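Putative endonuclease/exonuclease/phosphatase family protein (Bacteroides vulgatus ATCC 8482, PDB 3G6S) probably acts as a hydrolase of the DNase I-like endonuclease/exonuclease/phosphatase superfamily, perhaps as a nuclease. Local coordinates at residues V4-F9 and P166-G171; F96-N101 and R148-L153; W110-V115 and E144-Q149; Y196-R201 and V232-C237. All blocks are in the same frame, centred on the assembly; numbering follows the deposited sequence.

Contact 1: V4-F9 and P166-G171; sequences VRWATF and PAVVTG
Trp6 and Thr8 reach from one sheet to Val168 and Thr170 on the other, in the interior of the two-sheet sandwich that defines the DNase I-like fold. The two strand segments run roughly the same way, 28° apart, with their axes 6.2 Å from each other at closest. Side chains fill the space between them.

The side chain of Trp6 can be traced outward from CB. That CB points to the facing strand, and of the ring atoms CD1 comes closest to it, 3.5 Å from Thr170 CG2, a contact made obliquely to the ring; NE1 passes close to the same methyl. NE1 then donates to a water in the plane of the indole, 3.0 Å away, and that water donates in turn to Thr170 OG1. Farther out, CE2 and CZ2 slide beneath Val168, with CZ2 3.6 Å from Val168 CB. This CB sits over the face of the six-membered ring, 3.8 Å from its centroid, in a CH-pi contact. At the far rim, CZ3 and CH2 each come 3.9 Å from Val168 CG2, while Val4 CG1 lies at the indole edge.

The two branches of Thr170 meet different partners. Its chi1 of 57° sets OG1 between the backbone N and the carbonyl carbon, where it meets the bridging water and also bonds to Asn136 OD1. CG2, beside the backbone N, touches the tryptophan. Ile226 of strand 224-228 packs against Thr8, Val168 and Thr170 alike. Thr8 OG1 is hydrogen-bonded to Gln45 NE2, and next to it Thr8 CB rests 3.5 Å from Thr170 CB.

Contact 2: F96-N101 and R148-L153; sequences FWLAEN and RQSALL
Leu153 and Ser150, on helix 144-161, pack against Phe96 and Leu98 where edge strand 88-97 gives way to loop, a helix-on-sheet contact in the outer layer of the DNase I-like sandwich. Leu153 does most of the work. Its chi1 of 169° sets CG anti to the backbone N, 3.7 Å from Phe96 CE1, and CD2 lies at the same distance from that atom, in an approach oblique to the ring. The same methyl meets Leu98 CD2 at 3.9 Å and also lies near the carbonyl O of Trp97.

One helical turn before Leu153, Ser150 lies against Leu98: Leu98 CB and CD1 are each 3.3 Å from Ser150 OG, and CD1 also touches Ser150 CB. That hydroxyl has its polar partner within the helix, the carbonyl O of Ala146, so it can turn its flank to a leucine.

The next shell sets the strand side. Ala118 of strand 117-125 touches both Phe96 and Leu98, and backbone bonds tie Phe96 to Ala118 and Leu98 to Arg116. Leu98 is itself the centre of an inverse gamma turn, where the chain bends out of the strand; a weak bond from Ala99 N to Trp97 O, 2.7 Å long, spans it.

Contact 3: W110-V115 and E144-Q149; sequences WDAVCV and EEARRQ
Trp110 lays its indole against Gln149, and here the packing is broad, over a ring face. Gln149 CB stands 3.3 Å from the centroid of the six-membered ring and 9° off its normal, a CH-pi contact. The next carbon, CG, continues toward the five-membered ring and comes 3.4 Å from Trp110 CE2. The two side chains cross at about a right angle. Gln149 bends at chi2 (-49°), and beyond that bend its amide donates through NE2 to Glu145 OE2 at 2.8 Å, one turn earlier on the helix, with the acceptor close to the amide plane. The aliphatic part of the glutamine thus covers the ring while its polar end is tied back to its own helix. Ala146 fills in beside them, its CA 3.7 Å from Trp110 CE3 and its CB near Trp110 CB and Ala112.

On the solvent side, Asp111 makes fewer contacts with the first turn of the helix. One is close, OD1 lying 3.0 Å from Glu145 CB, but the hydrogen bond that OD2 accepts from Glu145 N is weak, straight but 3.4 Å long. The amino end of a helix would be expected to favour a carboxylate here, although the nearby carboxylates of Glu144 and Glu145 may offset part of that attraction.

The loop between strands 88-97 and 117-125 is thereby laid on the start of helix 144-161. It is also held by a hydrogen bond between Glu100 OE1 and Trp110 N, while the side chains of Arg147 and Arg148 touch Ala181 and Thr184 of helix 180-186.

Contact 4: Y196-R201 and V232-C237; sequences YKTAAR and VLVKSC
Ala200 and Arg201 bond through their backbones to Val234, Lys235 and Cys237, extending one sheet of the sandwich toward its outermost strand, 201-204. Ala200 N donates to Val234 O at 3.2 Å, approaching with a C=O...N angle of 159°. Arg201 N reaches Lys235 O in a bent, weak bond of 3.3 Å. The return bond is firmer: Cys237 N donates to Arg201 O at 2.8 Å, nearly in line with the carbonyl. Arg201 O also takes a CA-H...O contact from Ser236, while Val234 O takes one from Ala199 CA and a hydrogen bond from a water. The same water lies so close to Thr198 O that its position there is doubtful.

On the other edge of strand 233-239, Lys235 and Ser236 both face Asp257 in a classic beta bulge. Polar side chains find partners farther off: Lys235 NZ makes a salt bridge with Asp3, and Thr198 OG1 bonds to Asp194 O.

Beside these backbone bonds is a small apolar patch. Val234 CG1, anti to its backbone N (chi1 -176°), touches Ala199 CB at 3.5 Å; Cys237 SG meets the same methyl at 3.8 Å, and Tyr196 CD1 lies 4.0 Å from Cys237 CB.

The side-chain contacts are mostly made through carbon and sulfur atoms. The hydrogen bonds across this junction, where the chain passes from the short helix 195-198 into an edge strand, are between main-chain groups, so they depend on backbone geometry and not on side-chain polarity.

Overall arrangement
Contact 1 is the core of the molecule, a buried meeting of the two sheets through facing side chains and one water. Contact 4, about 12 Å from it centre to centre, reaches the sheet that holds 4-9 but lies partly exposed at its border, where backbone bonds join a small apolar patch. Contacts 2 and 3 share helix 144-161 and touch each other: Trp110 CH2 comes 3.1 Å from Ala99 C. Contact 2 is buried and almost wholly apolar; contact 3, at the surface, adds carboxylates and an amide to its tryptophan. That helix leads on to strand 167-172, so the outer layer and contact 1 are joined along the chain.

Contact 1: V4-F9 and P166-G171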
loop_
_atom_site.group_PDB
_atom_site.type_symbol
_atom_site.label_atom_id
_atom_site.label_comp_id
_atom_site.label_asym_id
_atom_site.label_seq_id
_atom_site.Cartn_x
_atom_site.Cartn_y
_atom_site.Cartn_z
ATOM N N VAL A 4 -4.118 15.519 0.676
ATOM C CA VAL A 4 -3.256 14.533 0.044
ATOM C C VAL A 4 -4.038 13.386 -0.579
ATOM O O VAL A 4 -4.846 12.740 0.084
ATOM C CB VAL A 4 -2.233 13.966 1.067
ATOM C CG1 VAL A 4 -2.956 13.346 2.238
ATOM C CG2 VAL A 4 -1.339 12.950 0.401
ATOM N N ARG A 5 -3.810 13.146 -1.863
ATOM C CA ARG A 5 -4.475 12.050 -2.540
ATOM C C ARG A 5 -3.588 10.815 -2.385
ATOM O O ARG A 5 -2.524 10.713 -2.987
ATOM C CB ARG A 5 -4.680 12.382 -4.008
ATOM C CG ARG A 5 -5.343 11.267 -4.770
ATOM C CD ARG A 5 -5.859 11.773 -6.095
ATOM N NE ARG A 5 -6.880 12.787 -5.887
ATOM C CZ ARG A 5 -7.375 13.554 -6.849
ATOM N NH1 ARG A 5 -6.937 13.422 -8.094
ATOM N NH2 ARG A 5 -8.313 14.451 -6.565
ATOM N N TRP A 6 -4.045 9.888 -1.559
ATOM C CA TRP A 6 -3.320 8.670 -1.251
ATOM C C TRP A 6 -3.790 7.502 -2.115
ATOM O O TRP A 6 -4.907 7.518 -2.636
ATOM C CB TRP A 6 -3.555 8.345 0.219
ATOM C CG TRP A 6 -2.362 7.815 0.952
ATOM C CD1 TRP A 6 -1.828 6.557 0.874
ATOM C CD2 TRP A 6 -1.595 8.517 1.929
ATOM N NE1 TRP A 6 -0.772 6.435 1.746
ATOM C CE2 TRP A 6 -0.595 7.632 2.397
ATOM C CE3 TRP A 6 -1.636 9.820 2.441
ATOM C CZ2 TRP A 6 0.335 7.998 3.374
ATOM C CZ3 TRP A 6 -0.714 10.186 3.411
ATOM C CH2 TRP A 6 0.269 9.279 3.857
ATOM N N ALA A 7 -2.942 6.486 -2.259
ATOM C CA ALA A 7 -3.314 5.311 -3.043
ATOM C C ALA A 7 -2.489 4.072 -2.718
ATOM O O ALA A 7 -1.280 4.152 -2.501
ATOM C CB ALA A 7 -3.207 5.623 -4.534
ATOM N N THR A 8 -3.159 2.925 -2.671
ATOM C CA THR A 8 -2.496 1.650 -2.430
ATOM C C THR A 8 -2.715 0.834 -3.698
ATOM O O THR A 8 -3.835 0.776 -4.215
ATOM C CB THR A 8 -3.087 0.890 -1.214
ATOM O OG1 THR A 8 -2.400 -0.360 -1.056
ATOM C CG2 THR A 8 -4.581 0.616 -1.407
ATOM N N PHE A 9 -1.658 0.203 -4.200
ATOM C CA PHE A 9 -1.780 -0.555 -5.432
ATOM C C PHE A 9 -0.777 -1.696 -5.607
ATOM O O PHE A 9 0.438 -1.501 -5.529
ATOM C CB PHE A 9 -1.672 0.427 -6.600
ATOM C CG PHE A 9 -1.858 -0.201 -7.941
ATOM C CD1 PHE A 9 -2.851 -1.152 -8.144
ATOM C CD2 PHE A 9 -1.065 0.187 -9.015
ATOM C CE1 PHE A 9 -3.054 -1.718 -9.401
ATOM C CE2 PHE A 9 -1.256 -0.369 -10.283
ATOM C CZ PHE A 9 -2.253 -1.323 -10.480
ATOM N N PRO A 166 -1.027 12.133 12.642
ATOM C CA PRO A 166 -1.621 11.475 11.476
ATOM C C PRO A 166 -0.732 10.401 10.847
ATOM O O PRO A 166 0.471 10.600 10.634
ATOM C CB PRO A 166 -1.890 12.638 10.522
ATOM C CG PRO A 166 -2.146 13.763 11.440
ATOM C CD PRO A 166 -1.062 13.595 12.476
ATOM N N ALA A 167 -1.350 9.263 10.553
ATOM C CA ALA A 167 -0.671 8.122 9.953
ATOM C C ALA A 167 -1.626 7.384 9.031
ATOM O O ALA A 167 -2.820 7.269 9.307
ATOM C CB ALA A 167 -0.177 7.185 11.038
ATOM N N VAL A 168 -1.096 6.878 7.930
ATOM C CA VAL A 168 -1.919 6.153 6.988
ATOM C C VAL A 168 -1.209 4.871 6.601
ATOM O O VAL A 168 -0.028 4.875 6.231
ATOM C CB VAL A 168 -2.196 6.989 5.733
ATOM C CG1 VAL A 168 -3.120 6.231 4.801
ATOM C CG2 VAL A 168 -2.808 8.325 6.142
ATOM N N VAL A 169 -1.940 3.774 6.718
ATOM C CA VAL A 169 -1.428 2.464 6.388
ATOM C C VAL A 169 -2.132 1.945 5.151
ATOM O O VAL A 169 -3.361 1.941 5.077
ATOM C CB VAL A 169 -1.680 1.459 7.521
ATOM C CG1 VAL A 169 -1.235 0.064 7.081
ATOM C CG2 VAL A 169 -0.952 1.912 8.781
ATOM N N THR A 170 -1.339 1.509 4.187
ATOM C CA THR A 170 -1.859 0.954 2.954
ATOM C C THR A 170 -1.205 -0.392 2.716
ATOM O O THR A 170 -0.182 -0.721 3.328
ATOM C CB THR A 170 -1.538 1.855 1.732
ATOM O OG1 THR A 170 -0.120 2.047 1.626
ATOM C CG2 THR A 170 -2.232 3.187 1.855
ATOM N N GLY A 171 -1.800 -1.164 1.815
ATOM C CA GLY A 171 -1.230 -2.450 1.483
ATOM C C GLY A 171 -2.217 -3.513 1.078
ATOM O O GLY A 171 -3.428 -3.293 1.046
HETATM O O HOH W 1 0.806 4.157 2.798
#

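Contact 2: F96-N101 and R148-L153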
loop_
_atom_site.group_PDB
_atom_site.type_symbol
_atom_site.label_atom_id
_atom_site.label_comp_id
_atom_site.label_asym_id
_atom_site.label_seq_id
_atom_site.Cartn_x
_atom_site.Cartn_y
_atom_site.Cartn_z
ATOM N N PHE A 96 10.911 -2.727 8.058
ATOM C CA PHE A 96 11.142 -3.796 9.022
ATOM C C PHE A 96 10.432 -5.068 8.582
ATOM O O PHE A 96 9.523 -5.024 7.752
ATOM C CB PHE A 96 10.665 -3.384 10.421
ATOM C CG PHE A 96 9.219 -2.991 10.485
ATOM C CD1 PHE A 96 8.224 -3.951 10.678
ATOM C CD2 PHE A 96 8.848 -1.659 10.329
ATOM C CE1 PHE A 96 6.879 -3.588 10.708
ATOM C CE2 PHE A 96 7.511 -1.285 10.356
ATOM C CZ PHE A 96 6.522 -2.253 10.546
ATOM N N TRP A 97 10.847 -6.200 9.143
ATOM C CA TRP A 97 10.265 -7.491 8.789
ATOM C C TRP A 97 9.122 -7.927 9.695
ATOM O O TRP A 97 9.242 -7.907 10.920
ATOM C CB TRP A 97 11.371 -8.557 8.755
ATOM C CG TRP A 97 12.119 -8.520 7.474
ATOM C CD1 TRP A 97 11.960 -9.361 6.404
ATOM C CD2 TRP A 97 13.032 -7.502 7.051
ATOM N NE1 TRP A 97 12.712 -8.918 5.336
ATOM C CE2 TRP A 97 13.381 -7.780 5.709
ATOM C CE3 TRP A 97 13.585 -6.374 7.677
ATOM C CZ2 TRP A 97 14.254 -6.975 4.978
ATOM C CZ3 TRP A 97 14.456 -5.565 6.951
ATOM C CH2 TRP A 97 14.783 -5.874 5.611
ATOM N N LEU A 98 8.007 -8.304 9.075
ATOM C CA LEU A 98 6.837 -8.752 9.817
ATOM C C LEU A 98 7.143 -10.128 10.404
ATOM O O LEU A 98 6.825 -11.165 9.815
ATOM C CB LEU A 98 5.604 -8.814 8.897
ATOM C CG LEU A 98 5.208 -7.508 8.174
ATOM C CD1 LEU A 98 3.869 -7.692 7.453
ATOM C CD2 LEU A 98 5.094 -6.366 9.182
ATOM N N ALA A 99 7.784 -10.116 11.569
ATOM C CA ALA A 99 8.173 -11.332 12.267
ATOM C C ALA A 99 8.436 -11.032 13.737
ATOM O O ALA A 99 8.281 -9.900 14.183
ATOM C CB ALA A 99 9.426 -11.928 11.619
ATOM N N GLU A 100 8.834 -12.057 14.480
ATOM C CA GLU A 100 9.113 -11.929 15.901
ATOM C C GLU A 100 10.198 -10.885 16.157
ATOM O O GLU A 100 10.250 -10.277 17.226
ATOM C CB GLU A 100 9.522 -13.290 16.461
ATOM C CG GLU A 100 8.433 -14.366 16.306
ATOM C CD GLU A 100 8.231 -14.850 14.862
ATOM O OE1 GLU A 100 7.208 -15.516 14.594
ATOM O OE2 GLU A 100 9.094 -14.586 13.996
ATOM N N ASN A 101 11.059 -10.681 15.165
ATOM C CA ASN A 101 12.125 -9.689 15.255
ATOM C C ASN A 101 12.156 -8.877 13.965
ATOM O O ASN A 101 12.806 -9.259 12.994
ATOM C CB ASN A 101 13.483 -10.353 15.446
ATOM C CG ASN A 101 14.596 -9.336 15.594
ATOM O OD1 ASN A 101 15.779 -9.660 15.475
ATOM N ND2 ASN A 101 14.219 -8.088 15.867
ATOM N N ARG A 148 -2.240 -11.569 12.256
ATOM C CA ARG A 148 -2.656 -10.894 13.477
ATOM C C ARG A 148 -1.470 -10.179 14.110
ATOM O O ARG A 148 -1.608 -9.062 14.613
ATOM C CB ARG A 148 -3.238 -11.884 14.487
ATOM C CG ARG A 148 -3.567 -11.216 15.823
ATOM C CD ARG A 148 -3.887 -12.207 16.940
ATOM N NE ARG A 148 -5.265 -12.691 16.920
ATOM C CZ ARG A 148 -5.846 -13.299 17.955
ATOM N NH1 ARG A 148 -5.160 -13.489 19.076
ATOM N NH2 ARG A 148 -7.106 -13.721 17.878
ATOM N N GLN A 149 -0.307 -10.823 14.081
ATOM C CA GLN A 149 0.893 -10.237 14.660
ATOM C C GLN A 149 1.405 -9.064 13.848
ATOM O O GLN A 149 1.857 -8.062 14.408
ATOM C CB GLN A 149 2.002 -11.290 14.798
ATOM C CG GLN A 149 1.751 -12.321 15.886
ATOM C CD GLN A 149 1.348 -11.680 17.207
ATOM O OE1 GLN A 149 1.997 -10.744 17.681
ATOM N NE2 GLN A 149 0.271 -12.182 17.806
ATOM N N SER A 150 1.345 -9.193 12.526
ATOM C CA SER A 150 1.804 -8.129 11.630
ATOM C C SER A 150 1.029 -6.836 11.884
ATOM O O SER A 150 1.599 -5.743 11.849
ATOM C CB SER A 150 1.626 -8.553 10.170
ATOM O OG SER A 150 2.547 -9.569 9.828
ATOM N N ALA A 151 -0.271 -6.977 12.141
ATOM C CA ALA A 151 -1.136 -5.839 12.406
ATOM C C ALA A 151 -0.751 -5.151 13.715
ATOM O O ALA A 151 -0.573 -3.935 13.761
ATOM C CB ALA A 151 -2.579 -6.293 12.452
ATOM N N LEU A 152 -0.618 -5.932 14.780
ATOM C CA LEU A 152 -0.245 -5.380 16.075
ATOM C C LEU A 152 1.141 -4.743 15.991
ATOM O O LEU A 152 1.392 -3.706 16.598
ATOM C CB LEU A 152 -0.256 -6.482 17.140
ATOM C CG LEU A 152 -1.653 -7.023 17.460
ATOM C CD1 LEU A 152 -1.588 -8.467 17.945
ATOM C CD2 LEU A 152 -2.300 -6.127 18.479
ATOM N N LEU A 153 2.031 -5.359 15.223
ATOM C CA LEU A 153 3.381 -4.849 15.070
ATOM C C LEU A 153 3.366 -3.468 14.421
ATOM O O LEU A 153 4.069 -2.557 14.859
ATOM C CB LEU A 153 4.204 -5.825 14.229
ATOM C CG LEU A 153 5.579 -5.374 13.723
ATOM C CD1 LEU A 153 6.487 -5.024 14.888
ATOM C CD2 LEU A 153 6.180 -6.486 12.884
#

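Contact 3: W110-V115 and E144-Q149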
loop_
_atom_site.group_PDB
_atom_site.type_symbol
_atom_site.label_atom_id
_atom_site.label_comp_id
_atom_site.label_asym_id
_atom_site.label_seq_id
_atom_site.Cartn_x
_atom_site.Cartn_y
_atom_site.Cartn_z
ATOM N N TRP A 110 6.001 -16.551 12.334
ATOM C CA TRP A 110 4.797 -17.312 12.640
ATOM C C TRP A 110 4.311 -18.201 11.489
ATOM O O TRP A 110 5.106 -18.822 10.791
ATOM C CB TRP A 110 3.699 -16.328 13.044
ATOM C CG TRP A 110 4.145 -15.352 14.088
ATOM C CD1 TRP A 110 4.319 -15.601 15.421
ATOM C CD2 TRP A 110 4.512 -13.979 13.885
ATOM N NE1 TRP A 110 4.769 -14.469 16.063
ATOM C CE2 TRP A 110 4.894 -13.457 15.144
ATOM C CE3 TRP A 110 4.549 -13.135 12.764
ATOM C CZ2 TRP A 110 5.318 -12.131 15.312
ATOM C CZ3 TRP A 110 4.970 -11.813 12.931
ATOM C CH2 TRP A 110 5.345 -11.327 14.198
ATOM N N ASP A 111 2.993 -18.242 11.304
ATOM C CA ASP A 111 2.343 -19.036 10.262
ATOM C C ASP A 111 2.833 -18.713 8.856
ATOM O O ASP A 111 2.559 -19.456 7.915
ATOM C CB ASP A 111 0.833 -18.799 10.297
ATOM C CG ASP A 111 0.197 -19.269 11.574
ATOM O OD1 ASP A 111 0.832 -19.133 12.641
ATOM O OD2 ASP A 111 -0.951 -19.758 11.520
ATOM N N ALA A 112 3.534 -17.594 8.717
ATOM C CA ALA A 112 4.039 -17.136 7.425
ATOM C C ALA A 112 4.484 -18.236 6.463
ATOM O O ALA A 112 4.983 -19.286 6.873
ATOM C CB ALA A 112 5.177 -16.144 7.636
ATOM N N VAL A 113 4.288 -17.979 5.173
ATOM C CA VAL A 113 4.674 -18.909 4.122
ATOM C C VAL A 113 5.728 -18.242 3.240
ATOM O O VAL A 113 6.509 -18.915 2.567
ATOM C CB VAL A 113 3.454 -19.314 3.259
ATOM C CG1 VAL A 113 3.914 -19.997 1.989
ATOM C CG2 VAL A 113 2.558 -20.252 4.047
ATOM N N CYS A 114 5.736 -16.911 3.264
ATOM C CA CYS A 114 6.678 -16.097 2.496
ATOM C C CYS A 114 7.118 -14.929 3.366
ATOM O O CYS A 114 6.322 -14.391 4.136
ATOM C CB CYS A 114 6.014 -15.525 1.239
ATOM S SG CYS A 114 5.400 -16.737 0.053
ATOM N N VAL A 115 8.379 -14.527 3.244
ATOM C CA VAL A 115 8.880 -13.403 4.026
ATOM C C VAL A 115 8.049 -12.153 3.691
ATOM O O VAL A 115 7.729 -11.897 2.528
ATOM C CB VAL A 115 10.383 -13.143 3.728
ATOM C CG1 VAL A 115 10.605 -12.933 2.233
ATOM C CG2 VAL A 115 10.863 -11.927 4.508
ATOM N N GLU A 144 -2.142 -17.230 9.357
ATOM C CA GLU A 144 -3.171 -16.550 10.136
ATOM C C GLU A 144 -2.585 -15.786 11.299
ATOM O O GLU A 144 -2.797 -14.582 11.438
ATOM C CB GLU A 144 -4.191 -17.542 10.679
ATOM C CG GLU A 144 -5.200 -17.994 9.664
ATOM C CD GLU A 144 -6.533 -18.323 10.301
ATOM O OE1 GLU A 144 -7.141 -17.409 10.908
ATOM O OE2 GLU A 144 -6.971 -19.491 10.195
ATOM N N GLU A 145 -1.856 -16.495 12.145
ATOM C CA GLU A 145 -1.261 -15.858 13.296
ATOM C C GLU A 145 -0.343 -14.744 12.825
ATOM O O GLU A 145 -0.340 -13.656 13.400
ATOM C CB GLU A 145 -0.486 -16.882 14.127
ATOM C CG GLU A 145 -0.023 -16.363 15.467
ATOM C CD GLU A 145 -1.125 -15.614 16.205
ATOM O OE1 GLU A 145 -2.290 -16.078 16.189
ATOM O OE2 GLU A 145 -0.827 -14.561 16.812
ATOM N N ALA A 146 0.421 -15.003 11.766
ATOM C CA ALA A 146 1.344 -13.998 11.243
ATOM C C ALA A 146 0.598 -12.710 10.920
ATOM O O ALA A 146 1.084 -11.612 11.207
ATOM C CB ALA A 146 2.047 -14.515 9.999
ATOM N N ARG A 147 -0.587 -12.843 10.329
ATOM C CA ARG A 147 -1.366 -11.663 9.991
ATOM C C ARG A 147 -1.773 -10.871 11.224
ATOM O O ARG A 147 -1.662 -9.640 11.238
ATOM C CB ARG A 147 -2.612 -12.034 9.186
ATOM C CG ARG A 147 -2.345 -12.199 7.707
ATOM C CD ARG A 147 -3.637 -12.152 6.929
ATOM N NE ARG A 147 -4.574 -13.206 7.310
ATOM C CZ ARG A 147 -4.450 -14.484 6.961
ATOM N NH1 ARG A 147 -3.423 -14.881 6.221
ATOM N NH2 ARG A 147 -5.367 -15.364 7.340
ATOM N N ARG A 148 -2.240 -11.569 12.256
ATOM C CA ARG A 148 -2.656 -10.894 13.477
ATOM C C ARG A 148 -1.470 -10.179 14.110
ATOM O O ARG A 148 -1.608 -9.062 14.613
ATOM C CB ARG A 148 -3.238 -11.884 14.487
ATOM C CG ARG A 148 -3.567 -11.216 15.823
ATOM C CD ARG A 148 -3.887 -12.207 16.940
ATOM N NE ARG A 148 -5.265 -12.691 16.920
ATOM C CZ ARG A 148 -5.846 -13.299 17.955
ATOM N NH1 ARG A 148 -5.160 -13.489 19.076
ATOM N NH2 ARG A 148 -7.106 -13.721 17.878
ATOM N N GLN A 149 -0.307 -10.823 14.081
ATOM C CA GLN A 149 0.893 -10.237 14.660
ATOM C C GLN A 149 1.405 -9.064 13.848
ATOM O O GLN A 149 1.857 -8.062 14.408
ATOM C CB GLN A 149 2.002 -11.290 14.798
ATOM C CG GLN A 149 1.751 -12.321 15.886
ATOM C CD GLN A 149 1.348 -11.680 17.207
ATOM O OE1 GLN A 149 1.997 -10.744 17.681
ATOM N NE2 GLN A 149 0.271 -12.182 17.806
#

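Contact 4: Y196-R201 and V232-C237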
loop_
_atom_site.group_PDB
_atom_site.type_symbol
_atom_site.label_atom_id
_atom_site.label_comp_id
_atom_site.label_asym_id
_atom_site.label_seq_id
_atom_site.Cartn_x
_atom_site.Cartn_y
_atom_site.Cartn_z
ATOM N N TYR A 196 -12.296 3.188 3.291
ATOM C CA TYR A 196 -13.372 2.857 2.371
ATOM C C TYR A 196 -14.762 2.908 3.017
ATOM O O TYR A 196 -15.737 3.290 2.366
ATOM C CB TYR A 196 -13.125 1.472 1.765
ATOM C CG TYR A 196 -14.012 1.170 0.586
ATOM C CD1 TYR A 196 -13.946 1.943 -0.573
ATOM C CD2 TYR A 196 -14.931 0.128 0.627
ATOM C CE1 TYR A 196 -14.778 1.691 -1.660
ATOM C CE2 TYR A 196 -15.763 -0.131 -0.464
ATOM C CZ TYR A 196 -15.680 0.657 -1.603
ATOM O OH TYR A 196 -16.506 0.411 -2.680
ATOM N N LYS A 197 -14.850 2.522 4.290
ATOM C CA LYS A 197 -16.113 2.525 5.031
ATOM C C LYS A 197 -16.441 3.880 5.674
ATOM O O LYS A 197 -17.575 4.104 6.086
ATOM C CB LYS A 197 -16.085 1.480 6.148
ATOM C CG LYS A 197 -16.691 0.124 5.814
ATOM C CD LYS A 197 -15.654 -0.874 5.330
ATOM C CE LYS A 197 -16.225 -2.289 5.307
ATOM N NZ LYS A 197 -16.683 -2.697 6.668
ATOM N N THR A 198 -15.465 4.780 5.782
ATOM C CA THR A 198 -15.720 6.079 6.408
ATOM C C THR A 198 -15.716 7.258 5.446
ATOM O O THR A 198 -15.976 8.386 5.856
ATOM C CB THR A 198 -14.696 6.386 7.539
ATOM O OG1 THR A 198 -13.359 6.234 7.042
ATOM C CG2 THR A 198 -14.914 5.474 8.721
ATOM N N ALA A 199 -15.409 6.996 4.180
ATOM C CA ALA A 199 -15.374 8.045 3.163
ATOM C C ALA A 199 -16.756 8.651 2.962
ATOM O O ALA A 199 -17.759 7.939 2.953
ATOM C CB ALA A 199 -14.864 7.481 1.838
ATOM N N ALA A 200 -16.799 9.967 2.795
ATOM C CA ALA A 200 -18.055 10.674 2.586
ATOM C C ALA A 200 -18.619 10.373 1.201
ATOM O O ALA A 200 -19.824 10.471 0.976
ATOM C CB ALA A 200 -17.829 12.173 2.741
ATOM N N ARG A 201 -17.740 10.004 0.277
ATOM C CA ARG A 201 -18.145 9.704 -1.089
ATOM C C ARG A 201 -17.301 8.542 -1.615
ATOM O O ARG A 201 -16.086 8.523 -1.441
ATOM C CB ARG A 201 -17.968 10.958 -1.955
ATOM C CG ARG A 201 -18.241 10.769 -3.422
ATOM C CD ARG A 201 -18.202 12.104 -4.164
ATOM N NE ARG A 201 -18.344 11.900 -5.606
ATOM C CZ ARG A 201 -18.546 12.869 -6.498
ATOM N NH1 ARG A 201 -18.632 14.138 -6.104
ATOM N NH2 ARG A 201 -18.669 12.565 -7.786
ATOM N N VAL A 232 -7.599 11.998 10.678
ATOM C CA VAL A 232 -7.690 12.282 9.258
ATOM C C VAL A 232 -9.119 12.209 8.732
ATOM O O VAL A 232 -9.918 11.383 9.165
ATOM C CB VAL A 232 -6.725 11.365 8.434
ATOM C CG1 VAL A 232 -6.272 10.189 9.269
ATOM C CG2 VAL A 232 -7.400 10.888 7.156
ATOM N N LEU A 233 -9.435 13.115 7.812
ATOM C CA LEU A 233 -10.750 13.177 7.202
ATOM C C LEU A 233 -10.729 12.514 5.829
ATOM O O LEU A 233 -9.958 12.908 4.952
ATOM C CB LEU A 233 -11.183 14.627 7.037
ATOM C CG LEU A 233 -12.450 14.790 6.179
ATOM C CD1 LEU A 233 -13.643 14.160 6.908
ATOM C CD2 LEU A 233 -12.716 16.265 5.911
ATOM N N VAL A 234 -11.578 11.510 5.640
ATOM C CA VAL A 234 -11.634 10.820 4.363
ATOM C C VAL A 234 -12.731 11.411 3.509
ATOM O O VAL A 234 -13.890 11.020 3.634
ATOM C CB VAL A 234 -11.916 9.321 4.531
ATOM C CG1 VAL A 234 -11.859 8.647 3.170
ATOM C CG2 VAL A 234 -10.896 8.695 5.493
ATOM N N LYS A 235 -12.359 12.347 2.638
ATOM C CA LYS A 235 -13.310 13.013 1.746
ATOM C C LYS A 235 -13.960 12.048 0.757
ATOM O O LYS A 235 -15.187 12.040 0.595
ATOM C CB LYS A 235 -12.613 14.149 0.982
ATOM C CG LYS A 235 -12.262 15.359 1.855
ATOM C CD LYS A 235 -11.365 16.361 1.133
ATOM C CE LYS A 235 -9.950 15.805 0.923
ATOM N NZ LYS A 235 -9.065 16.736 0.144
ATOM N N SER A 236 -13.140 11.240 0.092
ATOM C CA SER A 236 -13.669 10.283 -0.870
ATOM C C SER A 236 -12.729 9.138 -1.207
ATOM O O SER A 236 -11.524 9.210 -0.985
ATOM C CB SER A 236 -14.080 10.998 -2.157
ATOM O OG SER A 236 -12.998 11.707 -2.721
ATOM N N CYS A 237 -13.318 8.078 -1.740
ATOM C CA CYS A 237 -12.598 6.885 -2.129
ATOM C C CYS A 237 -13.061 6.416 -3.493
ATOM O O CYS A 237 -14.239 6.518 -3.839
ATOM C CB CYS A 237 -12.834 5.768 -1.116
ATOM S SG CYS A 237 -11.770 5.845 0.325
HETATM O O HOH W 2 -15.521 10.718 6.388
#